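Local atomic coordinates of glycosyl hydrolase, family 38 (Enterococcus faecalis, PDB entry 5KBP), a protein that probably hydrolyses alpha-mannosidic bonds in carbohydrates as a metal-dependent glycoside hydrolase of family 38. Residues C857-E862 and R893-E898; I829-V834 and L843-F848; I665-K670 and Q769-Y774; V610-A615 and R642-T647. One frame throughout, in Å; residues are numbered along the deposited sequence.

Contact 1 of 4, residues C857-E862 and R893-E898; sequences CELHKE and RTWRFE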
loop_
_atom_site.group_PDB
_atom_site.type_symbol
_atom_site.label_atom_id
_atom_site.label_comp_id
_atom_site.label_asym_id
_atom_site.label_seq_id
_atom_site.Cartn_x
_atom_site.Cartn_y
_atom_site.Cartn_z
ATOM N N CYS A 857 24.622 -20.033 -31.880
ATOM C CA CYS A 857 23.702 -20.075 -30.742
ATOM C C CYS A 857 22.714 -21.221 -30.970
ATOM O O CYS A 857 21.668 -21.042 -31.597
ATOM C CB CYS A 857 22.985 -18.746 -30.556
ATOM S SG CYS A 857 22.076 -18.604 -28.998
ATOM N N GLU A 858 23.063 -22.394 -30.449
ATOM C CA GLU A 858 22.186 -23.557 -30.449
ATOM C C GLU A 858 21.803 -23.884 -29.012
ATOM O O GLU A 858 22.676 -24.017 -28.148
ATOM C CB GLU A 858 22.862 -24.762 -31.109
ATOM N N LEU A 859 20.503 -24.004 -28.759
ATOM C CA LEU A 859 19.976 -24.260 -27.426
ATOM C C LEU A 859 19.328 -25.637 -27.396
ATOM O O LEU A 859 18.550 -25.980 -28.294
ATOM C CB LEU A 859 18.962 -23.186 -27.025
ATOM C CG LEU A 859 18.436 -23.202 -25.588
ATOM C CD1 LEU A 859 19.523 -22.785 -24.607
ATOM C CD2 LEU A 859 17.217 -22.304 -25.453
ATOM N N HIS A 860 19.645 -26.420 -26.368
ATOM C CA HIS A 860 19.143 -27.779 -26.242
ATOM C C HIS A 860 18.532 -27.994 -24.865
ATOM O O HIS A 860 18.980 -27.421 -23.868
ATOM C CB HIS A 860 20.251 -28.814 -26.478
ATOM C CG HIS A 860 20.731 -28.875 -27.893
ATOM N ND1 HIS A 860 20.107 -29.636 -28.859
ATOM C CD2 HIS A 860 21.779 -28.275 -28.508
ATOM C CE1 HIS A 860 20.748 -29.501 -30.006
ATOM N NE2 HIS A 860 21.766 -28.681 -29.820
ATOM N N LYS A 861 17.501 -28.835 -24.827
ATOM C CA LYS A 861 16.842 -29.248 -23.592
ATOM C C LYS A 861 16.848 -30.770 -23.552
ATOM O O LYS A 861 16.108 -31.416 -24.303
ATOM C CB LYS A 861 15.417 -28.700 -23.515
ATOM C CG LYS A 861 14.551 -29.348 -22.441
ATOM C CD LYS A 861 13.173 -28.709 -22.382
ATOM C CE LYS A 861 12.136 -29.660 -21.803
ATOM N NZ LYS A 861 12.543 -30.212 -20.482
ATOM N N GLU A 862 17.685 -31.337 -22.682
ATOM C CA GLU A 862 17.864 -32.786 -22.582
ATOM C C GLU A 862 18.204 -33.383 -23.946
ATOM O O GLU A 862 17.611 -34.369 -24.390
ATOM C CB GLU A 862 16.626 -33.452 -21.978
ATOM N N ARG A 893 16.560 -13.274 -29.441
ATOM C CA ARG A 893 16.037 -14.556 -29.890
ATOM C C ARG A 893 15.229 -15.218 -28.781
ATOM O O ARG A 893 15.632 -15.214 -27.614
ATOM C CB ARG A 893 17.173 -15.480 -30.336
ATOM C CG ARG A 893 16.701 -16.804 -30.912
ATOM C CD ARG A 893 17.813 -17.509 -31.667
ATOM N NE ARG A 893 18.198 -16.792 -32.878
ATOM C CZ ARG A 893 19.123 -17.215 -33.732
ATOM N NH1 ARG A 893 19.764 -18.354 -33.508
ATOM N NH2 ARG A 893 19.410 -16.498 -34.811
ATOM N N THR A 894 14.085 -15.785 -29.158
ATOM C CA THR A 894 13.201 -16.480 -28.233
ATOM C C THR A 894 12.927 -17.881 -28.760
ATOM O O THR A 894 12.537 -18.044 -29.920
ATOM C CB THR A 894 11.883 -15.720 -28.044
ATOM O OG1 THR A 894 12.158 -14.373 -27.641
ATOM C CG2 THR A 894 11.026 -16.393 -26.984
ATOM N N TRP A 895 13.129 -18.883 -27.910
ATOM C CA TRP A 895 12.914 -20.276 -28.266
ATOM C C TRP A 895 11.570 -20.771 -27.737
ATOM O O TRP A 895 10.968 -20.179 -26.837
ATOM C CB TRP A 895 14.036 -21.159 -27.715
ATOM C CG TRP A 895 15.374 -20.955 -28.359
ATOM C CD1 TRP A 895 15.931 -21.713 -29.347
ATOM C CD2 TRP A 895 16.331 -19.936 -28.047
ATOM N NE1 TRP A 895 17.173 -21.226 -29.675
ATOM C CE2 TRP A 895 17.442 -20.134 -28.892
ATOM C CE3 TRP A 895 16.355 -18.873 -27.139
ATOM C CZ2 TRP A 895 18.565 -19.312 -28.852
ATOM C CZ3 TRP A 895 17.471 -18.056 -27.105
ATOM C CH2 TRP A 895 18.560 -18.278 -27.957
ATOM N N ARG A 896 11.110 -21.878 -28.314
ATOM C CA ARG A 896 9.912 -22.568 -27.857
ATOM C C ARG A 896 10.169 -24.065 -27.892
ATOM O O ARG A 896 10.540 -24.607 -28.936
ATOM C CB ARG A 896 8.693 -22.230 -28.722
ATOM C CG ARG A 896 7.503 -23.143 -28.461
ATOM C CD ARG A 896 6.497 -23.121 -29.601
ATOM N NE ARG A 896 5.657 -21.928 -29.583
ATOM C CZ ARG A 896 4.601 -21.752 -30.371
ATOM N NH1 ARG A 896 4.253 -22.693 -31.239
ATOM N NH2 ARG A 896 3.889 -20.636 -30.291
ATOM N N PHE A 897 9.976 -24.726 -26.752
ATOM C CA PHE A 897 10.115 -26.174 -26.635
ATOM C C PHE A 897 8.733 -26.767 -26.389
ATOM O O PHE A 897 8.119 -26.509 -25.349
ATOM C CB PHE A 897 11.075 -26.547 -25.506
ATOM C CG PHE A 897 12.505 -26.149 -25.763
ATOM C CD1 PHE A 897 12.963 -24.889 -25.413
ATOM C CD2 PHE A 897 13.389 -27.041 -26.345
ATOM C CE1 PHE A 897 14.278 -24.524 -25.646
ATOM C CE2 PHE A 897 14.705 -26.682 -26.579
ATOM C CZ PHE A 897 15.150 -25.422 -26.230
ATOM N N GLU A 898 8.245 -27.553 -27.342
ATOM C CA GLU A 898 6.928 -28.165 -27.211
ATOM C C GLU A 898 6.973 -29.381 -26.293
ATOM O O GLU A 898 6.091 -29.568 -25.453
ATOM C CB GLU A 898 6.376 -28.559 -28.581
ATOM C CG GLU A 898 6.186 -27.384 -29.523
ATOM C CD GLU A 898 4.885 -27.461 -30.296
ATOM O OE1 GLU A 898 4.278 -28.552 -30.334
ATOM O OE2 GLU A 898 4.464 -26.429 -30.858
#
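L859 inserts its side chain between W895 and F897. Its CB lies by the pyrrole part of the indole, 3.8 Å from W895 NE1. CG, anti to the backbone N (chi1 -173°), comes within 4.0 Å of F897 CZ. At the tip, CD2 touches both rings. L859 CD2 stands over a face of W895, 3.8 Å from the centroid of the five-membered ring and 21° off its normal, which qualifies as a CH-pi contact. The same methyl meets F897 in the plane of that ring, at its edge, with L859 CD2 3.7 Å from F897 CE1. On the opposite face of the indole lies R893 CG, so the ring is held between two aliphatic groups. The segments run in nearly the same direction, 20° apart, and L859 and W895 are 8.2 Å apart at their CA atoms, too far for backbone pairing. The contact belongs to the C-terminal beta-sandwich domain, where strand 892-897 pairs with strands 843-849 and 864-870, while 857-862 meets it through side chains; W831 also meets the W895 ring. C857 approaches W895 at its edge, with SG 3.6 Å from CZ2, a sulfur-aromatic contact. W895 NE1 is buried here and has no polar partner in the model. Further along, K861 CB lies over a face of F897, 4.1 Å from the ring centroid, a second CH-pi contact; the chain then leads away to a salt bridge between its NZ and E330.

Contact 2 of 4, residues I829-V834 and L843-F848; sequences IGWTAV and LVVRGF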
loop_
_atom_site.group_PDB
_atom_site.type_symbol
_atom_site.label_atom_id
_atom_site.label_comp_id
_atom_site.label_asym_id
_atom_site.label_seq_id
_atom_site.Cartn_x
_atom_site.Cartn_y
_atom_site.Cartn_z
ATOM N N ILE A 829 26.540 -14.046 -24.685
ATOM C CA ILE A 829 25.084 -14.010 -24.730
ATOM C C ILE A 829 24.553 -13.695 -23.340
ATOM O O ILE A 829 25.080 -14.180 -22.336
ATOM C CB ILE A 829 24.504 -15.347 -25.241
ATOM C CG1 ILE A 829 25.086 -15.695 -26.610
ATOM C CG2 ILE A 829 22.988 -15.288 -25.311
ATOM C CD1 ILE A 829 24.703 -17.069 -27.104
ATOM N N GLY A 830 23.504 -12.871 -23.289
ATOM C CA GLY A 830 22.767 -12.634 -22.062
ATOM C C GLY A 830 21.450 -13.376 -22.099
ATOM O O GLY A 830 20.690 -13.276 -23.067
ATOM N N TRP A 831 21.186 -14.137 -21.039
ATOM C CA TRP A 831 19.984 -14.952 -20.921
ATOM C C TRP A 831 19.051 -14.298 -19.912
ATOM O O TRP A 831 19.441 -14.071 -18.761
ATOM C CB TRP A 831 20.337 -16.379 -20.504
ATOM C CG TRP A 831 21.322 -17.020 -21.432
ATOM C CD1 TRP A 831 22.678 -17.056 -21.292
ATOM C CD2 TRP A 831 21.026 -17.704 -22.655
ATOM N NE1 TRP A 831 23.245 -17.726 -22.349
ATOM C CE2 TRP A 831 22.252 -18.134 -23.200
ATOM C CE3 TRP A 831 19.844 -17.997 -23.342
ATOM C CZ2 TRP A 831 22.330 -18.841 -24.398
ATOM C CZ3 TRP A 831 19.923 -18.700 -24.531
ATOM C CH2 TRP A 831 21.157 -19.114 -25.046
ATOM N N THR A 832 17.822 -14.003 -20.341
ATOM C CA THR A 832 16.920 -13.160 -19.569
ATOM C C THR A 832 15.612 -13.820 -19.156
ATOM O O THR A 832 14.972 -13.325 -18.223
ATOM C CB THR A 832 16.581 -11.880 -20.352
ATOM O OG1 THR A 832 15.953 -12.228 -21.591
ATOM C CG2 THR A 832 17.841 -11.079 -20.635
ATOM N N ALA A 833 15.190 -14.903 -19.808
ATOM C CA ALA A 833 13.880 -15.467 -19.510
ATOM C C ALA A 833 13.877 -16.975 -19.703
ATOM O O ALA A 833 14.400 -17.486 -20.696
ATOM C CB ALA A 833 12.792 -14.836 -20.387
ATOM N N VAL A 834 13.287 -17.675 -18.736
ATOM C CA VAL A 834 12.896 -19.076 -18.864
ATOM C C VAL A 834 11.534 -19.204 -18.191
ATOM O O VAL A 834 11.434 -19.091 -16.964
ATOM C CB VAL A 834 13.904 -20.048 -18.230
ATOM C CG1 VAL A 834 13.287 -21.436 -18.094
ATOM C CG2 VAL A 834 15.167 -20.122 -19.066
ATOM N N LEU A 843 7.724 -24.480 -23.192
ATOM C CA LEU A 843 8.844 -23.843 -22.511
ATOM C C LEU A 843 9.373 -22.696 -23.362
ATOM O O LEU A 843 9.736 -22.893 -24.527
ATOM C CB LEU A 843 9.952 -24.855 -22.228
ATOM C CG LEU A 843 11.154 -24.280 -21.474
ATOM C CD1 LEU A 843 10.733 -23.759 -20.107
ATOM C CD2 LEU A 843 12.262 -25.310 -21.339
ATOM N N VAL A 844 9.412 -21.498 -22.786
ATOM C CA VAL A 844 9.863 -20.295 -23.478
ATOM C C VAL A 844 11.198 -19.868 -22.887
ATOM O O VAL A 844 11.322 -19.699 -21.668
ATOM C CB VAL A 844 8.827 -19.162 -23.376
ATOM C CG1 VAL A 844 9.371 -17.890 -24.002
ATOM C CG2 VAL A 844 7.524 -19.573 -24.045
ATOM N N VAL A 845 12.196 -19.702 -23.753
ATOM C CA VAL A 845 13.523 -19.243 -23.361
ATOM C C VAL A 845 13.908 -18.079 -24.262
ATOM O O VAL A 845 13.707 -18.135 -25.479
ATOM C CB VAL A 845 14.570 -20.372 -23.455
ATOM C CG1 VAL A 845 15.935 -19.875 -23.003
ATOM C CG2 VAL A 845 14.134 -21.575 -22.635
ATOM N N ARG A 846 14.457 -17.023 -23.668
ATOM C CA ARG A 846 14.848 -15.840 -24.419
ATOM C C ARG A 846 16.250 -15.400 -24.028
ATOM O O ARG A 846 16.590 -15.342 -22.842
ATOM C CB ARG A 846 13.862 -14.687 -24.201
ATOM C CG ARG A 846 14.284 -13.381 -24.863
ATOM C CD ARG A 846 13.102 -12.448 -25.097
ATOM N NE ARG A 846 12.235 -12.344 -23.928
ATOM C CZ ARG A 846 11.035 -12.908 -23.838
ATOM N NH1 ARG A 846 10.312 -12.766 -22.736
ATOM N NH2 ARG A 846 10.552 -13.613 -24.853
ATOM N N GLY A 847 17.059 -15.093 -25.043
ATOM C CA GLY A 847 18.362 -14.495 -24.848
ATOM C C GLY A 847 18.622 -13.458 -25.924
ATOM O O GLY A 847 17.799 -13.249 -26.816
ATOM N N PHE A 848 19.780 -12.810 -25.829
ATOM C CA PHE A 848 20.133 -11.808 -26.824
ATOM C C PHE A 848 21.641 -11.762 -27.006
ATOM O O PHE A 848 22.406 -12.061 -26.086
ATOM C CB PHE A 848 19.597 -10.419 -26.447
ATOM C CG PHE A 848 20.271 -9.801 -25.255
ATOM C CD1 PHE A 848 19.981 -10.238 -23.973
ATOM C CD2 PHE A 848 21.177 -8.766 -25.416
ATOM C CE1 PHE A 848 20.594 -9.664 -22.874
ATOM C CE2 PHE A 848 21.791 -8.186 -24.322
ATOM C CZ PHE A 848 21.500 -8.636 -23.050
#
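T832 and R846 meet where the two strands fall out of step. T832 N donates to R846 O at 3.1 Å and 169°, and A833 N adds a weak bond to the same oxygen, so one carbonyl receives two consecutive N-H groups. T832 OG1 sits between its own N and carbonyl carbon (chi1 60°), 3.8 Å from R846 CG, and hydrogen-bonds to E101. T832 CG2, anti to the carbonyl carbon, meets the edge of the F848 ring, 3.8 Å from CE1. F848 CG likewise sits between N and the carbonyl carbon (chi1 69°), and F848 CD1 comes to 3.2 Å from G830 O; G830, having no side chain, lets F848 CE1 approach its CA to 3.8 Å. G847, also without a side chain, faces W831, whose CE3 is 4.1 Å from G847 CA. R846 is bent at chi3, and its NH1 lies 4.0 Å from A833 CB and forms a salt bridge with E101 of helix 100-117. Past the bulge, V834 and V845 lie side by side, their CG2 methyls 4.0 Å apart. Two residues, T832 and A833, thus stand opposite the single R846, which defines a classic bulge, here in an antiparallel hairpin of the C-terminal beta sandwich.

Contact 3 of 4, residues I665-K670 and Q769-Y774; sequences INNQIK and QCQGEY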
loop_
_atom_site.group_PDB
_atom_site.type_symbol
_atom_site.label_atom_id
_atom_site.label_comp_id
_atom_site.label_asym_id
_atom_site.label_seq_id
_atom_site.Cartn_x
_atom_site.Cartn_y
_atom_site.Cartn_z
ATOM N N ILE A 665 24.782 3.109 4.912
ATOM C CA ILE A 665 24.767 4.429 5.531
ATOM C C ILE A 665 23.455 4.606 6.284
ATOM O O ILE A 665 22.458 3.933 6.014
ATOM C CB ILE A 665 24.935 5.575 4.504
ATOM C CG1 ILE A 665 23.737 5.619 3.553
ATOM C CG2 ILE A 665 26.235 5.427 3.725
ATOM C CD1 ILE A 665 23.715 6.828 2.642
ATOM N N ASN A 666 23.470 5.532 7.240
ATOM C CA ASN A 666 22.266 5.998 7.922
ATOM C C ASN A 666 22.060 7.451 7.503
ATOM O O ASN A 666 22.471 8.387 8.191
ATOM C CB ASN A 666 22.385 5.849 9.438
ATOM C CG ASN A 666 21.136 6.304 10.165
ATOM O OD1 ASN A 666 20.045 6.325 9.594
ATOM N ND2 ASN A 666 21.289 6.672 11.431
ATOM N N ASN A 667 21.416 7.632 6.355
ATOM C CA ASN A 667 21.311 8.943 5.722
ATOM C C ASN A 667 20.412 9.848 6.555
ATOM O O ASN A 667 19.186 9.734 6.521
ATOM C CB ASN A 667 20.783 8.799 4.300
ATOM C CG ASN A 667 20.757 10.115 3.556
ATOM O OD1 ASN A 667 19.747 10.487 2.959
ATOM N ND2 ASN A 667 21.868 10.837 3.599
ATOM N N GLN A 668 21.028 10.750 7.318
ATOM C CA GLN A 668 20.320 11.814 8.016
ATOM C C GLN A 668 20.659 13.179 7.423
ATOM O O GLN A 668 20.567 14.204 8.102
ATOM C CB GLN A 668 20.631 11.778 9.511
ATOM C CG GLN A 668 20.188 10.497 10.198
ATOM C CD GLN A 668 18.691 10.264 10.092
ATOM O OE1 GLN A 668 17.901 11.206 10.113
ATOM N NE2 GLN A 668 18.296 9.000 9.973
ATOM N N ILE A 669 21.053 13.194 6.152
ATOM C CA ILE A 669 21.484 14.395 5.453
ATOM C C ILE A 669 20.497 14.675 4.330
ATOM O O ILE A 669 19.995 13.745 3.687
ATOM C CB ILE A 669 22.918 14.237 4.905
ATOM C CG1 ILE A 669 23.895 13.937 6.045
ATOM C CG2 ILE A 669 23.356 15.477 4.144
ATOM C CD1 ILE A 669 23.930 15.002 7.120
ATOM N N LYS A 670 20.217 15.954 4.096
ATOM C CA LYS A 670 19.273 16.377 3.075
ATOM C C LYS A 670 19.979 17.200 2.004
ATOM O O LYS A 670 21.059 17.754 2.225
ATOM C CB LYS A 670 18.129 17.196 3.686
ATOM C CG LYS A 670 17.324 16.443 4.729
ATOM C CD LYS A 670 16.291 17.345 5.386
ATOM C CE LYS A 670 15.524 16.612 6.477
ATOM N NZ LYS A 670 14.556 17.500 7.183
ATOM N N GLN A 769 13.964 13.007 0.322
ATOM C CA GLN A 769 15.277 13.166 0.932
ATOM C C GLN A 769 15.902 11.835 1.326
ATOM O O GLN A 769 17.069 11.819 1.730
ATOM C CB GLN A 769 15.182 14.078 2.158
ATOM C CG GLN A 769 14.720 15.498 1.859
ATOM C CD GLN A 769 15.789 16.346 1.192
ATOM O OE1 GLN A 769 16.888 15.874 0.907
ATOM N NE2 GLN A 769 15.469 17.610 0.946
ATOM N N CYS A 770 15.150 10.736 1.239
ATOM C CA CYS A 770 15.677 9.383 1.422
ATOM C C CYS A 770 16.402 9.235 2.757
ATOM O O CYS A 770 17.549 8.787 2.825
ATOM C CB CYS A 770 16.591 8.998 0.259
ATOM S SG CYS A 770 15.788 9.026 -1.355
ATOM N N GLN A 771 15.720 9.616 3.831
ATOM C CA GLN A 771 16.290 9.500 5.164
ATOM C C GLN A 771 16.150 8.073 5.680
ATOM O O GLN A 771 15.112 7.431 5.497
ATOM C CB GLN A 771 15.605 10.471 6.128
ATOM C CG GLN A 771 15.671 11.937 5.712
ATOM C CD GLN A 771 17.064 12.526 5.837
ATOM O OE1 GLN A 771 17.437 13.050 6.887
ATOM N NE2 GLN A 771 17.838 12.451 4.761
ATOM N N GLY A 772 17.207 7.575 6.324
ATOM C CA GLY A 772 17.148 6.296 6.992
ATOM C C GLY A 772 18.284 5.391 6.566
ATOM O O GLY A 772 19.276 5.834 5.978
ATOM N N GLU A 773 18.122 4.105 6.874
ATOM C CA GLU A 773 19.141 3.104 6.591
ATOM C C GLU A 773 19.087 2.676 5.129
ATOM O O GLU A 773 18.008 2.468 4.566
ATOM C CB GLU A 773 18.945 1.883 7.493
ATOM C CG GLU A 773 19.041 2.168 8.985
ATOM C CD GLU A 773 20.434 1.934 9.536
ATOM O OE1 GLU A 773 20.763 2.510 10.595
ATOM O OE2 GLU A 773 21.201 1.173 8.909
ATOM N N TYR A 774 20.262 2.536 4.518
ATOM C CA TYR A 774 20.367 2.123 3.127
ATOM C C TYR A 774 21.574 1.215 2.951
ATOM O O TYR A 774 22.598 1.380 3.617
ATOM C CB TYR A 774 20.482 3.327 2.181
ATOM C CG TYR A 774 19.176 4.053 1.962
ATOM C CD1 TYR A 774 18.770 5.069 2.817
ATOM C CD2 TYR A 774 18.343 3.718 0.902
ATOM C CE1 TYR A 774 17.573 5.730 2.621
ATOM C CE2 TYR A 774 17.145 4.375 0.698
ATOM C CZ TYR A 774 16.766 5.380 1.560
ATOM O OH TYR A 774 15.572 6.036 1.360
#
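Q771 folds its side chain over the non-strand residues Q668-K670, its amide reaching I669 while OE1 lies beside the Q668 backbone, 3.3 Å from Q668 C. Q771 NE2 donates to I669 O at 2.7 Å, from 61° above that carbonyl plane, and also to Q769 O within its own segment, so one amide nitrogen joins the two segments where their regular pairing has ended. The bend at chi2 (-71°) carries CD back toward N667 O. K670 crosses Q769 at about a right angle: K670 CB is 3.3 Å from Q769 OE1, an oxygen that accepts a hydrogen bond from D671 N. On the exposed face, N666 and E773 pass obliquely with their amide and carboxylate planes nearly parallel, and N666 OD1 is bonded by Q668 NE2. The other face is more covered; there I665 CG1 touches Y774 CB at 4.2 Å, and the tyrosine also packs on helix 304-332. Backbone bonds tie I665 to Y774 in both directions, then N667 to G772, where G772 N reaches N667 O at 2.9 Å. The positive phi of G772 belongs to a region accessible mainly to glycine. These paired ends, with N666 and E773 as the non-hydrogen-bonded pair between, are those of neighbouring antiparallel strands 659-667 and 772-783, brought together across 98 intervening residues in the large beta sheet of the C-terminal region.

Contact 4 of 4, residues V610-A615 and R642-T647; sequences VMLPVA and RPFEIT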
loop_
_atom_site.group_PDB
_atom_site.type_symbol
_atom_site.label_atom_id
_atom_site.label_comp_id
_atom_site.label_asym_id
_atom_site.label_seq_id
_atom_site.Cartn_x
_atom_site.Cartn_y
_atom_site.Cartn_z
ATOM N N VAL A 610 32.703 11.166 7.693
ATOM C CA VAL A 610 32.930 12.461 7.069
ATOM C C VAL A 610 31.853 13.426 7.542
ATOM O O VAL A 610 30.727 13.028 7.859
ATOM C CB VAL A 610 32.952 12.355 5.525
ATOM C CG1 VAL A 610 31.540 12.313 4.953
ATOM C CG2 VAL A 610 33.758 13.493 4.926
ATOM N N MET A 611 32.211 14.706 7.607
ATOM C CA MET A 611 31.320 15.750 8.096
ATOM C C MET A 611 30.618 16.404 6.913
ATOM O O MET A 611 31.268 17.023 6.064
ATOM C CB MET A 611 32.093 16.787 8.908
ATOM C CG MET A 611 32.785 16.210 10.129
ATOM S SD MET A 611 31.631 15.611 11.382
ATOM C CE MET A 611 30.812 17.137 11.841
ATOM N N LEU A 612 29.296 16.272 6.865
ATOM C CA LEU A 612 28.523 16.774 5.743
ATOM C C LEU A 612 27.575 17.882 6.186
ATOM O O LEU A 612 27.102 17.883 7.327
ATOM C CB LEU A 612 27.713 15.651 5.084
ATOM C CG LEU A 612 28.508 14.527 4.421
ATOM C CD1 LEU A 612 27.574 13.582 3.683
ATOM C CD2 LEU A 612 29.553 15.103 3.479
ATOM N N PRO A 613 27.299 18.848 5.311
ATOM C CA PRO A 613 26.253 19.833 5.606
ATOM C C PRO A 613 24.920 19.143 5.858
ATOM O O PRO A 613 24.557 18.187 5.171
ATOM C CB PRO A 613 26.214 20.695 4.340
ATOM C CG PRO A 613 27.581 20.552 3.750
ATOM C CD PRO A 613 27.994 19.139 4.044
ATOM N N VAL A 614 24.194 19.631 6.867
ATOM C CA VAL A 614 22.933 19.001 7.248
ATOM C C VAL A 614 21.929 19.078 6.105
ATOM O O VAL A 614 21.159 18.137 5.871
ATOM C CB VAL A 614 22.386 19.645 8.534
ATOM C CG1 VAL A 614 21.056 19.017 8.926
ATOM C CG2 VAL A 614 23.396 19.501 9.658
ATOM N N ALA A 615 21.926 20.185 5.377
ATOM C CA ALA A 615 21.035 20.397 4.238
ATOM C C ALA A 615 21.531 21.633 3.497
ATOM O O ALA A 615 22.651 22.107 3.728
ATOM C CB ALA A 615 19.581 20.553 4.688
ATOM N N ARG A 642 27.336 17.806 10.257
ATOM C CA ARG A 642 26.832 16.658 10.990
ATOM C C ARG A 642 27.625 15.430 10.562
ATOM O O ARG A 642 27.933 15.277 9.370
ATOM C CB ARG A 642 25.336 16.438 10.722
ATOM C CG ARG A 642 24.663 15.416 11.626
ATOM C CD ARG A 642 23.345 14.943 11.030
ATOM N NE ARG A 642 22.666 13.969 11.881
ATOM C CZ ARG A 642 21.553 14.219 12.562
ATOM N NH1 ARG A 642 20.983 15.414 12.486
ATOM N NH2 ARG A 642 21.003 13.274 13.312
ATOM N N PRO A 643 27.981 14.550 11.500
ATOM C CA PRO A 643 28.736 13.347 11.131
ATOM C C PRO A 643 27.951 12.452 10.182
ATOM O O PRO A 643 26.723 12.359 10.248
ATOM C CB PRO A 643 28.981 12.657 12.476
ATOM C CG PRO A 643 28.904 13.757 13.481
ATOM C CD PRO A 643 27.856 14.696 12.960
ATOM N N PHE A 644 28.688 11.789 9.289
ATOM C CA PHE A 644 28.091 10.903 8.290
ATOM C C PHE A 644 29.068 9.749 8.074
ATOM O O PHE A 644 30.095 9.921 7.412
ATOM C CB PHE A 644 27.809 11.653 6.995
ATOM C CG PHE A 644 27.201 10.802 5.914
ATOM C CD1 PHE A 644 25.831 10.603 5.860
ATOM C CD2 PHE A 644 27.997 10.214 4.945
ATOM C CE1 PHE A 644 25.268 9.825 4.866
ATOM C CE2 PHE A 644 27.440 9.435 3.947
ATOM C CZ PHE A 644 26.074 9.242 3.908
ATOM N N GLU A 645 28.742 8.585 8.632
ATOM C CA GLU A 645 29.633 7.434 8.593
ATOM C C GLU A 645 29.312 6.543 7.400
ATOM O O GLU A 645 28.143 6.320 7.067
ATOM C CB GLU A 645 29.530 6.634 9.893
ATOM C CG GLU A 645 30.561 5.523 10.028
ATOM C CD GLU A 645 30.610 4.937 11.425
ATOM O OE1 GLU A 645 29.925 5.475 12.320
ATOM O OE2 GLU A 645 31.335 3.941 11.630
ATOM N N ILE A 646 30.361 6.034 6.757
ATOM C CA ILE A 646 30.242 5.164 5.593
ATOM C C ILE A 646 30.945 3.852 5.916
ATOM O O ILE A 646 32.130 3.850 6.269
ATOM C CB ILE A 646 30.840 5.809 4.333
ATOM C CG1 ILE A 646 30.248 7.201 4.108
ATOM C CG2 ILE A 646 30.595 4.930 3.119
ATOM C CD1 ILE A 646 30.823 7.920 2.907
ATOM N N THR A 647 30.218 2.742 5.796
ATOM C CA THR A 647 30.749 1.413 6.077
ATOM C C THR A 647 30.593 0.549 4.833
ATOM O O THR A 647 29.470 0.310 4.376
ATOM C CB THR A 647 30.036 0.770 7.270
ATOM O OG1 THR A 647 30.156 1.621 8.416
ATOM C CG2 THR A 647 30.649 -0.588 7.588
#
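Antiparallel strands 601-613 and 641-653 of the large nine-stranded sheet meet here, with V610 opposite F644 and L612 opposite R642 as hydrogen-bonded pairs. V610 N donates to F644 O at 2.9 Å; the return bond from F644 N is weak, bent to 123°. The L612 and R642 pair is bonded in both directions. On the more buried face, L612 CD1 stands over the F644 ring, 3.9 Å from its centroid and 26° off the normal, a CH-pi contact displaced toward the CG and CD2 rim. V610 CG1 approaches the same ring at its edge, 4.1 Å from F644 CD2. Beyond these segments the phenylalanine ring touches I665. The opposite face carries the exposed M611 and P643: the bend at chi2 puts M611 SD 3.9 Å from P643 CG, and that at chi3 turns CE toward the R642-P643 peptide. V614 CG2 rests against R642 CB at 3.8 Å. Beyond L612 and R642 the backbone bonding continues, V614 with T640 and A615 with S638. The short strand axes lie at 126° between their directions, well short of antiparallel, as in a strongly twisted pair of neighbouring strands in the C-terminal-domain sheet.

How the contacts relate
Contacts 1 and 2 are buried and share the five-stranded C-terminal sheet: strand 892-897 lies beside strand 843-849, and W895 N and V845 O, 2.6 Å apart, probably form a hydrogen bond. Contact 2 pairs backbones within that sheet, whereas contact 1 is made by side chains and contains two CH-pi contacts. Contacts 3 and 4, partly buried with exposed residues at their margins, lie on the opposite side of the chain's centre and share the nine-stranded sheet through neighbouring strands 659-667 and 641-653. A probable hydrogen bond from K670 N to V614 O, 3.0 Å, links them. Both have backbone ladders; contact 3 adds side-chain amide bonds, contact 4 apolar side-chain contacts.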